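Local coordinates for protein serine-pyruvate aminotransferase (AgxT) (PDB 3ZRP) that probably transfers amino groups between serine and pyruvate, and perhaps alanine and glyoxylate, using bound pyridoxal 5'-phosphate, at residues K52-L57 / L202-L207; L57-G62 / Y219-R224; G169-K174 / Y297-T302. All blocks are in the same frame, centred on the assembly; numbering follows the deposited sequence. Where two conformers were deposited one is given.

Contact 1 of 3, residues K52-L57 / L202-L207; sequences KNYQPL and LSPKAL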
loop_
_atom_site.group_PDB
_atom_site.type_symbol
_atom_site.label_atom_id
_atom_site.label_comp_id
_atom_site.label_asym_id
_atom_site.label_seq_id
_atom_site.Cartn_x
_atom_site.Cartn_y
_atom_site.Cartn_z
ATOM N N LYS A 52 2.053 13.279 23.185
ATOM C CA LYS A 52 0.811 12.553 22.912
ATOM C C LYS A 52 -0.328 13.452 22.422
ATOM O O LYS A 52 -1.408 12.963 22.095
ATOM C CB LYS A 52 0.369 11.746 24.139
ATOM C CG LYS A 52 -0.303 12.561 25.243
ATOM C CD LYS A 52 -0.233 11.834 26.599
ATOM C CE LYS A 52 -1.596 11.759 27.293
ATOM N NZ LYS A 52 -2.242 13.091 27.483
ATOM N N ASN A 53 -0.076 14.760 22.382
ATOM C CA ASN A 53 -1.017 15.722 21.806
ATOM C C ASN A 53 -1.099 15.618 20.283
ATOM O O ASN A 53 -2.084 16.041 19.671
ATOM C CB ASN A 53 -0.603 17.145 22.179
ATOM C CG ASN A 53 -1.183 17.588 23.499
ATOM O OD1 ASN A 53 -0.782 17.116 24.569
ATOM N ND2 ASN A 53 -2.130 18.508 23.432
ATOM N N TYR A 54 -0.041 15.085 19.686
ATOM C CA TYR A 54 0.041 14.934 18.230
ATOM C C TYR A 54 -0.384 13.527 17.831
ATOM O O TYR A 54 0.000 12.555 18.482
ATOM C CB TYR A 54 1.456 15.254 17.762
ATOM C CG TYR A 54 1.718 16.742 17.700
ATOM C CD1 TYR A 54 1.577 17.549 18.846
ATOM C CD2 TYR A 54 2.104 17.352 16.506
ATOM C CE1 TYR A 54 1.804 18.925 18.790
ATOM C CE2 TYR A 54 2.343 18.731 16.449
ATOM C CZ TYR A 54 2.186 19.501 17.596
ATOM O OH TYR A 54 2.420 20.857 17.541
ATOM N N GLN A 55 -1.182 13.429 16.771
ATOM C CA GLN A 55 -1.787 12.166 16.367
ATOM C C GLN A 55 -1.014 11.494 15.214
ATOM O O GLN A 55 -0.974 12.029 14.108
ATOM C CB GLN A 55 -3.244 12.383 15.948
ATOM C CG GLN A 55 -3.949 11.127 15.421
ATOM C CD GLN A 55 -4.085 10.048 16.482
ATOM O OE1 GLN A 55 -4.842 10.197 17.426
ATOM N NE2 GLN A 55 -3.361 8.947 16.313
ATOM N N PRO A 56 -0.409 10.324 15.476
ATOM C CA PRO A 56 0.240 9.585 14.369
ATOM C C PRO A 56 -0.774 8.776 13.546
ATOM O O PRO A 56 -1.782 8.303 14.076
ATOM C CB PRO A 56 1.203 8.651 15.098
ATOM C CG PRO A 56 0.471 8.390 16.447
ATOM C CD PRO A 56 -0.154 9.699 16.789
ATOM N N LEU A 57 -0.512 8.617 12.238
ATOM C CA LEU A 57 -1.278 7.681 11.415
ATOM C C LEU A 57 -0.315 6.935 10.487
ATOM O O LEU A 57 0.660 7.516 9.983
ATOM C CB LEU A 57 -2.348 8.384 10.557
ATOM C CG LEU A 57 -3.500 9.140 11.233
ATOM C CD1 LEU A 57 -3.172 10.619 11.300
ATOM C CD2 LEU A 57 -4.853 8.920 10.567
ATOM N N LEU A 202 0.069 14.470 12.987
ATOM C CA LEU A 202 -0.846 15.584 12.847
ATOM C C LEU A 202 -0.926 16.386 14.148
ATOM O O LEU A 202 -0.982 15.814 15.241
ATOM C CB LEU A 202 -2.241 15.102 12.468
ATOM C CG LEU A 202 -2.607 15.054 10.966
ATOM C CD1 LEU A 202 -1.712 14.101 10.254
ATOM C CD2 LEU A 202 -4.048 14.656 10.768
ATOM N N SER A 203 -0.921 17.699 13.998
ATOM C CA SER A 203 -1.105 18.615 15.120
ATOM C C SER A 203 -2.555 18.581 15.609
ATOM O O SER A 203 -3.464 18.126 14.881
ATOM C CB SER A 203 -0.751 20.027 14.685
ATOM O OG SER A 203 -1.736 20.512 13.800
ATOM N N PRO A 204 -2.794 19.083 16.839
ATOM C CA PRO A 204 -4.179 19.271 17.276
ATOM C C PRO A 204 -5.048 20.036 16.265
ATOM O O PRO A 204 -6.204 19.666 16.049
ATOM C CB PRO A 204 -4.015 20.075 18.587
ATOM C CG PRO A 204 -2.732 19.554 19.150
ATOM C CD PRO A 204 -1.826 19.340 17.936
ATOM N N LYS A 205 -4.510 21.089 15.656
ATOM C CA LYS A 205 -5.279 21.894 14.724
ATOM C C LYS A 205 -5.696 21.033 13.504
ATOM O O LYS A 205 -6.846 21.078 13.057
ATOM C CB LYS A 205 -4.463 23.101 14.246
ATOM C CG LYS A 205 -5.271 24.053 13.383
ATOM C CD LYS A 205 -4.420 25.195 12.880
ATOM C CE LYS A 205 -5.289 26.342 12.397
ATOM N NZ LYS A 205 -4.416 27.526 12.149
ATOM N N ALA A 206 -4.748 20.259 12.986
ATOM C CA ALA A 206 -5.050 19.316 11.909
ATOM C C ALA A 206 -6.088 18.296 12.337
ATOM O O ALA A 206 -7.024 18.023 11.597
ATOM C CB ALA A 206 -3.753 18.628 11.409
ATOM N N LEU A 207 -5.941 17.744 13.537
ATOM C CA LEU A 207 -6.888 16.756 14.036
ATOM C C LEU A 207 -8.306 17.317 14.139
ATOM O O LEU A 207 -9.275 16.611 13.847
ATOM C CB LEU A 207 -6.437 16.215 15.390
ATOM C CG LEU A 207 -7.173 14.967 15.875
ATOM C CD1 LEU A 207 -6.962 13.801 14.885
ATOM C CD2 LEU A 207 -6.686 14.603 17.261
#

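Contact 2 of 3, residues L57-G62 / Y219-R224; sequences LIIPGG and YYLDLR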
loop_
_atom_site.group_PDB
_atom_site.type_symbol
_atom_site.label_atom_id
_atom_site.label_comp_id
_atom_site.label_asym_id
_atom_site.label_seq_id
_atom_site.Cartn_x
_atom_site.Cartn_y
_atom_site.Cartn_z
ATOM N N LEU A 57 -0.512 8.617 12.238
ATOM C CA LEU A 57 -1.278 7.681 11.415
ATOM C C LEU A 57 -0.315 6.935 10.487
ATOM O O LEU A 57 0.660 7.516 9.983
ATOM C CB LEU A 57 -2.348 8.384 10.557
ATOM C CG LEU A 57 -3.500 9.140 11.233
ATOM C CD1 LEU A 57 -3.172 10.619 11.300
ATOM C CD2 LEU A 57 -4.853 8.920 10.567
ATOM N N ILE A 58 -0.584 5.653 10.287
ATOM C CA ILE A 58 0.193 4.832 9.372
ATOM C C ILE A 58 -0.788 4.319 8.308
ATOM O O ILE A 58 -1.802 3.712 8.628
ATOM C CB ILE A 58 0.911 3.715 10.151
ATOM C CG1 ILE A 58 1.945 4.348 11.104
ATOM C CG2 ILE A 58 1.537 2.673 9.212
ATOM C CD1 ILE A 58 2.534 3.352 12.140
ATOM N N ILE A 59 -0.519 4.611 7.037
ATOM C CA ILE A 59 -1.495 4.274 5.977
ATOM C C ILE A 59 -0.779 3.475 4.908
ATOM O O ILE A 59 0.446 3.500 4.862
ATOM C CB ILE A 59 -2.178 5.542 5.370
ATOM C CG1 ILE A 59 -1.143 6.469 4.701
ATOM C CG2 ILE A 59 -2.936 6.362 6.492
ATOM C CD1 ILE A 59 -1.765 7.613 3.833
ATOM N N PRO A 60 -1.543 2.735 4.064
ATOM C CA PRO A 60 -0.838 2.050 2.969
ATOM C C PRO A 60 -0.261 2.989 1.926
ATOM O O PRO A 60 -0.773 4.092 1.709
ATOM C CB PRO A 60 -1.930 1.159 2.336
ATOM C CG PRO A 60 -3.040 1.104 3.387
ATOM C CD PRO A 60 -2.982 2.458 4.037
ATOM N N GLY A 61 0.776 2.496 1.257
ATOM C CA GLY A 61 1.357 3.124 0.099
ATOM C C GLY A 61 2.785 3.527 0.345
ATOM O O GLY A 61 3.714 2.695 0.329
ATOM N N GLY A 62 2.969 4.822 0.547
ATOM C CA GLY A 62 4.306 5.355 0.785
ATOM C C GLY A 62 4.250 6.854 0.950
ATOM O O GLY A 62 3.197 7.417 1.245
ATOM N N TYR A 219 -11.671 8.422 -1.013
ATOM C CA TYR A 219 -12.069 7.451 -0.021
ATOM C C TYR A 219 -10.858 6.802 0.668
ATOM O O TYR A 219 -10.666 6.981 1.865
ATOM C CB TYR A 219 -12.937 6.390 -0.676
ATOM C CG TYR A 219 -13.684 5.498 0.297
ATOM C CD1 TYR A 219 -14.754 5.991 1.050
ATOM C CD2 TYR A 219 -13.296 4.166 0.477
ATOM C CE1 TYR A 219 -15.444 5.163 1.940
ATOM C CE2 TYR A 219 -13.983 3.327 1.350
ATOM C CZ TYR A 219 -15.051 3.833 2.075
ATOM O OH TYR A 219 -15.712 3.002 2.928
ATOM N N TYR A 220 -10.056 6.030 -0.070
ATOM C CA TYR A 220 -8.885 5.358 0.498
ATOM C C TYR A 220 -7.906 6.271 1.241
ATOM O O TYR A 220 -7.303 5.839 2.239
ATOM C CB TYR A 220 -8.097 4.628 -0.595
ATOM C CG TYR A 220 -7.314 3.433 -0.101
ATOM C CD1 TYR A 220 -7.956 2.305 0.385
ATOM C CD2 TYR A 220 -5.913 3.422 -0.186
ATOM C CE1 TYR A 220 -7.212 1.173 0.820
ATOM C CE2 TYR A 220 -5.172 2.310 0.229
ATOM C CZ TYR A 220 -5.832 1.202 0.728
ATOM O OH TYR A 220 -5.078 0.131 1.126
ATOM N N LEU A 221 -7.753 7.501 0.767
ATOM C CA LEU A 221 -6.759 8.426 1.326
ATOM C C LEU A 221 -7.354 9.513 2.192
ATOM O O LEU A 221 -6.661 10.476 2.531
ATOM C CB LEU A 221 -5.867 9.059 0.247
ATOM C CG LEU A 221 -5.106 8.041 -0.620
ATOM C CD1 LEU A 221 -4.253 8.742 -1.687
ATOM C CD2 LEU A 221 -4.253 7.099 0.199
ATOM N N ASP A 222 -8.630 9.381 2.538
ATOM C CA ASP A 222 -9.192 10.290 3.545
ATOM C C ASP A 222 -8.724 9.793 4.909
ATOM O O ASP A 222 -9.046 8.662 5.308
ATOM C CB ASP A 222 -10.719 10.340 3.434
ATOM C CG ASP A 222 -11.372 11.278 4.460
ATOM O OD1 ASP A 222 -10.673 11.853 5.330
ATOM O OD2 ASP A 222 -12.610 11.408 4.392
ATOM N N LEU A 223 -7.913 10.615 5.583
ATOM C CA LEU A 223 -7.371 10.307 6.890
ATOM C C LEU A 223 -8.464 10.041 7.948
ATOM O O LEU A 223 -8.220 9.281 8.894
ATOM C CB LEU A 223 -6.403 11.404 7.361
ATOM C CG LEU A 223 -5.110 11.561 6.534
ATOM C CD1 LEU A 223 -4.321 12.803 6.993
ATOM C CD2 LEU A 223 -4.254 10.254 6.591
ATOM N N ARG A 224 -9.662 10.598 7.739
ATOM C CA ARG A 224 -10.828 10.257 8.579
ATOM C C ARG A 224 -11.141 8.764 8.619
ATOM O O ARG A 224 -11.596 8.254 9.634
ATOM C CB ARG A 224 -12.078 11.049 8.175
ATOM C CG ARG A 224 -11.941 12.543 8.338
ATOM C CD ARG A 224 -13.062 13.305 7.629
ATOM N NE ARG A 224 -12.805 14.742 7.703
ATOM C CZ ARG A 224 -11.871 15.377 7.009
ATOM N NH1 ARG A 224 -11.097 14.712 6.136
ATOM N NH2 ARG A 224 -11.718 16.679 7.163
#

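Contact 3 of 3, residues G169-K174 / Y297-T302; sequences GAEEVK and YSNTVT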
loop_
_atom_site.group_PDB
_atom_site.type_symbol
_atom_site.label_atom_id
_atom_site.label_comp_id
_atom_site.label_asym_id
_atom_site.label_seq_id
_atom_site.Cartn_x
_atom_site.Cartn_y
_atom_site.Cartn_z
ATOM N N GLY A 169 14.219 10.302 10.808
ATOM C CA GLY A 169 15.088 9.213 11.223
ATOM C C GLY A 169 16.547 9.503 10.941
ATOM O O GLY A 169 17.406 8.677 11.251
ATOM N N ALA A 170 16.846 10.667 10.362
ATOM C CA ALA A 170 18.239 10.998 10.015
ATOM C C ALA A 170 18.626 12.455 10.296
ATOM O O ALA A 170 19.762 12.722 10.706
ATOM C CB ALA A 170 18.505 10.659 8.543
ATOM N N GLU A 171 17.709 13.383 10.021
ATOM C CA GLU A 171 17.917 14.823 10.261
ATOM C C GLU A 171 17.144 15.158 11.516
ATOM O O GLU A 171 16.181 14.457 11.864
ATOM C CB GLU A 171 17.398 15.698 9.091
ATOM C CG GLU A 171 17.880 15.308 7.674
ATOM C CD GLU A 171 19.232 15.909 7.270
ATOM O OE1 GLU A 171 19.868 16.634 8.062
ATOM O OE2 GLU A 171 19.669 15.668 6.135
ATOM N N GLU A 172 17.554 16.215 12.220
ATOM C CA GLU A 172 16.735 16.709 13.329
ATOM C C GLU A 172 15.320 17.042 12.837
ATOM O O GLU A 172 15.152 17.753 11.834
ATOM C CB GLU A 172 17.347 17.948 13.986
ATOM C CG GLU A 172 16.599 18.334 15.258
ATOM C CD GLU A 172 16.990 19.695 15.842
ATOM O OE1 GLU A 172 17.672 20.501 15.168
ATOM O OE2 GLU A 172 16.584 19.963 16.993
ATOM N N VAL A 173 14.322 16.502 13.521
ATOM C CA VAL A 173 12.924 16.835 13.246
ATOM C C VAL A 173 12.258 17.118 14.591
ATOM O O VAL A 173 12.328 16.282 15.505
ATOM C CB VAL A 173 12.169 15.683 12.507
ATOM C CG1 VAL A 173 10.653 15.970 12.449
ATOM C CG2 VAL A 173 12.797 15.455 11.083
ATOM N N LYS A 174 11.624 18.288 14.701
ATOM C CA LYS A 174 10.950 18.699 15.931
ATOM C C LYS A 174 9.548 19.175 15.599
ATOM O O LYS A 174 9.276 20.380 15.606
ATOM C CB LYS A 174 11.739 19.837 16.614
ATOM C CG LYS A 174 13.117 19.445 17.154
ATOM C CD LYS A 174 13.004 18.857 18.560
ATOM C CE LYS A 174 13.975 17.695 18.764
ATOM N NZ LYS A 174 15.394 18.153 18.856
ATOM N N TYR A 297 23.522 21.068 2.575
ATOM C CA TYR A 297 23.998 19.698 2.301
ATOM C C TYR A 297 23.253 18.695 3.191
ATOM O O TYR A 297 23.439 18.673 4.416
ATOM C CB TYR A 297 25.519 19.587 2.546
ATOM C CG TYR A 297 26.434 20.288 1.546
ATOM C CD1 TYR A 297 26.000 20.613 0.267
ATOM C CD2 TYR A 297 27.775 20.569 1.878
ATOM C CE1 TYR A 297 26.859 21.241 -0.655
ATOM C CE2 TYR A 297 28.641 21.192 0.973
ATOM C CZ TYR A 297 28.185 21.517 -0.290
ATOM O OH TYR A 297 29.038 22.122 -1.196
ATOM N N SER A 298 22.357 17.906 2.603
ATOM C CA SER A 298 21.587 16.941 3.393
ATOM C C SER A 298 22.483 15.825 3.878
ATOM O O SER A 298 23.478 15.480 3.241
ATOM C CB SER A 298 20.392 16.330 2.620
ATOM O OG SER A 298 20.823 15.291 1.737
ATOM N N ASN A 299 22.094 15.270 5.009
ATOM C CA ASN A 299 22.789 14.149 5.608
ATOM C C ASN A 299 22.253 12.772 5.165
ATOM O O ASN A 299 22.665 11.729 5.707
ATOM C CB ASN A 299 22.826 14.347 7.132
ATOM C CG ASN A 299 23.620 15.607 7.520
ATOM O OD1 ASN A 299 24.526 16.036 6.781
ATOM N ND2 ASN A 299 23.271 16.207 8.646
ATOM N N THR A 300 21.386 12.766 4.146
ATOM C CA THR A 300 20.845 11.510 3.609
ATOM C C THR A 300 21.175 11.276 2.159
ATOM O O THR A 300 21.247 10.126 1.737
ATOM C CB THR A 300 19.296 11.399 3.783
ATOM O OG1 THR A 300 18.660 12.498 3.102
ATOM C CG2 THR A 300 18.950 11.447 5.258
ATOM N N VAL A 301 21.348 12.347 1.386
ATOM C CA VAL A 301 21.583 12.258 -0.065
ATOM C C VAL A 301 22.613 13.316 -0.502
ATOM O O VAL A 301 22.512 14.482 -0.114
ATOM C CB VAL A 301 20.290 12.532 -0.890
ATOM C CG1 VAL A 301 20.578 12.451 -2.403
ATOM C CG2 VAL A 301 19.172 11.559 -0.516
ATOM N N THR A 302 23.568 12.914 -1.330
ATOM C CA THR A 302 24.539 13.835 -1.906
ATOM C C THR A 302 24.597 13.583 -3.399
ATOM O O THR A 302 24.766 12.452 -3.825
ATOM C CB THR A 302 25.964 13.604 -1.289
ATOM O OG1 THR A 302 25.886 13.736 0.137
ATOM C CG2 THR A 302 26.956 14.639 -1.830
HETATM O O HOH W 1 21.905 14.571 10.327
#

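Contact 1 of 3, residues K52-L57 / L202-L207
Gln55 and Leu202 form an antiparallel hydrogen-bonded pair: Gln55 N donates to Leu202 O at 2.8 Å and Leu202 N to Gln55 O at 2.9 Å. Just before this pair, the Tyr54 ring lies against the turn that leads from Leu202 into the helix beginning at Pro204. One ring face takes two CH-pi contacts, both offset toward the rim: Ser203 CA and Pro204 CD each lie 4.0 Å from the centroid of the Tyr54 ring. Tyr54 CG is anti to the carbonyl carbon and beside the backbone N (chi1 -78°), the position from which the ring turns this face to Ser203 and Pro204. An alanine in place of Tyr54 would probably leave a gap over Ser203 CA and Pro204 CD and leave the start of the helix less firmly packed against residues 52-57. Ser203 is the N-cap of that helix, its OG accepting from Ala206 N at 3.1 Å while also bonded to Asp181. On the sheet face that carries Gln55 and Leu202, Gln55 CG meets Leu207 CD1 at 4.1 Å, and the amide turns back so that Gln55 NE2 donates to Pro56 O at 2.8 Å. Farther along the strand, Leu57 CD1 packs on Leu202 CD1 at 3.9 Å. Strand 55-60 is the outermost strand at this end of the chain's seven-stranded mixed sheet, and 197-202 is its neighbour; helix 223-234 covers Gln55 and Leu207 through Leu227 and Arg231, whereas Pro56 packs against helix 31-48.

Contact 2 of 3, residues L57-G62 / Y219-R224
Pro60 and Tyr220 make the closest approach of this contact, in which the outermost strand 55-60 of the large sheet of a class-V aminotransferase packs against the turn before helix 223-234. Pro60 CG lies 3.2 Å from Tyr220 OH, and Tyr220 CG, anti to its backbone N (chi1 -153°), starts the ring on its course to the proline. Ile59 and Leu223 cross at about a right angle, Ile59 CG2 touching Leu223 CD2 at 4.1 Å, and Ile59 CD1 approaches Leu221 CD2 at 4.4 Å. Leu57 CD2 adds a contact at 3.8 Å to the backbone Leu223 O. No hydrogen bond joins the two segments, so side-chain packing carries the interface.

In the next shell, the second subunit grips the turn: its Glu68 accepts from both Tyr219 N and Tyr220 N, and its Gly61 packs on Pro60 and Tyr220. The strand leads to Gly62, which lines the cofactor pocket, and the Tyr220 side chain comes within about 5 Å of a bound pyridoxal phosphate. The type I turn from Tyr219 to Asp222 delivers the N-cap of the helix: Asp222 OD1 takes Arg224 N at 2.9 Å and, from the opposite face of its carboxylate, Arg224 NH1 at 3.0 Å.

Contact 3 of 3, residues G169-K174 / Y297-T302
Glu171 sets CG anti to its carbonyl carbon (chi1 -51°) and then bends at chi2 (-86°), a path that brings its carboxylate to the backbone of Asn299. There Asn299 N donates to Glu171 OE2 at 2.7 Å, and the acceptor is met on its syn side. The two side chains cross at about a right angle, yet the Glu171 carboxylate and the Asn299 amide are close to parallel, their planes 20° apart. The other oxygen, Glu171 OE1, forms a salt bridge with Arg143, so both oxygens of the carboxylate are held, one by a backbone amide and one by a cation; the nearby positive charge would be expected to favour its ionised form.

Water also bridges the segments, donating to Ala170 O at 2.9 Å and accepting from Asn299 ND2 at 2.7 Å. The contact thus joins, within the class-V aminotransferase fold, the loop between strands 157-163 and 182-186 of the large mixed sheet to the start of strand 301-305, an outer strand of the small three-stranded antiparallel sheet. Helix 264-284 packs on both segments, meeting Ala170 through His271 and Asn299 through Thr272 and Ala275.

Beside the polar pair, Ala170 CB presses on Thr300 CG2 at 3.4 Å, tighter than usual for two carbons. Thr300 turns its hydroxyl to another partner, OG1 bonding to the backbone O of Ser166, a residue that binds pyridoxal phosphate. Within 297-302, Ser298 OG donates in the carbonyl plane to Val301 O at 2.6 Å, tying the turn back onto the first residue of the strand.

Contacts 1 and 2 share Leu57 and strand 55-60, the outermost strand at one end of the large sheet; their centres are about 15 Å apart, and Leu202 CD2 meets Leu223 CD1 at 4.2 Å between them. Helices 204-212 and 223-234, which they use, are consecutive in the chain. Contact 3 lies about 23 Å from contact 1 and about 25 Å from contact 2, centre to centre, and touches neither. Along the chain the first segments come in the order 52-57, 57-62, 169-174, and their partners follow in the same order, so all three contacts interleave. Contacts 2 and 3 both come near bound cofactor, from different parts of the fold, while contact 1 lies away from the annotated sites.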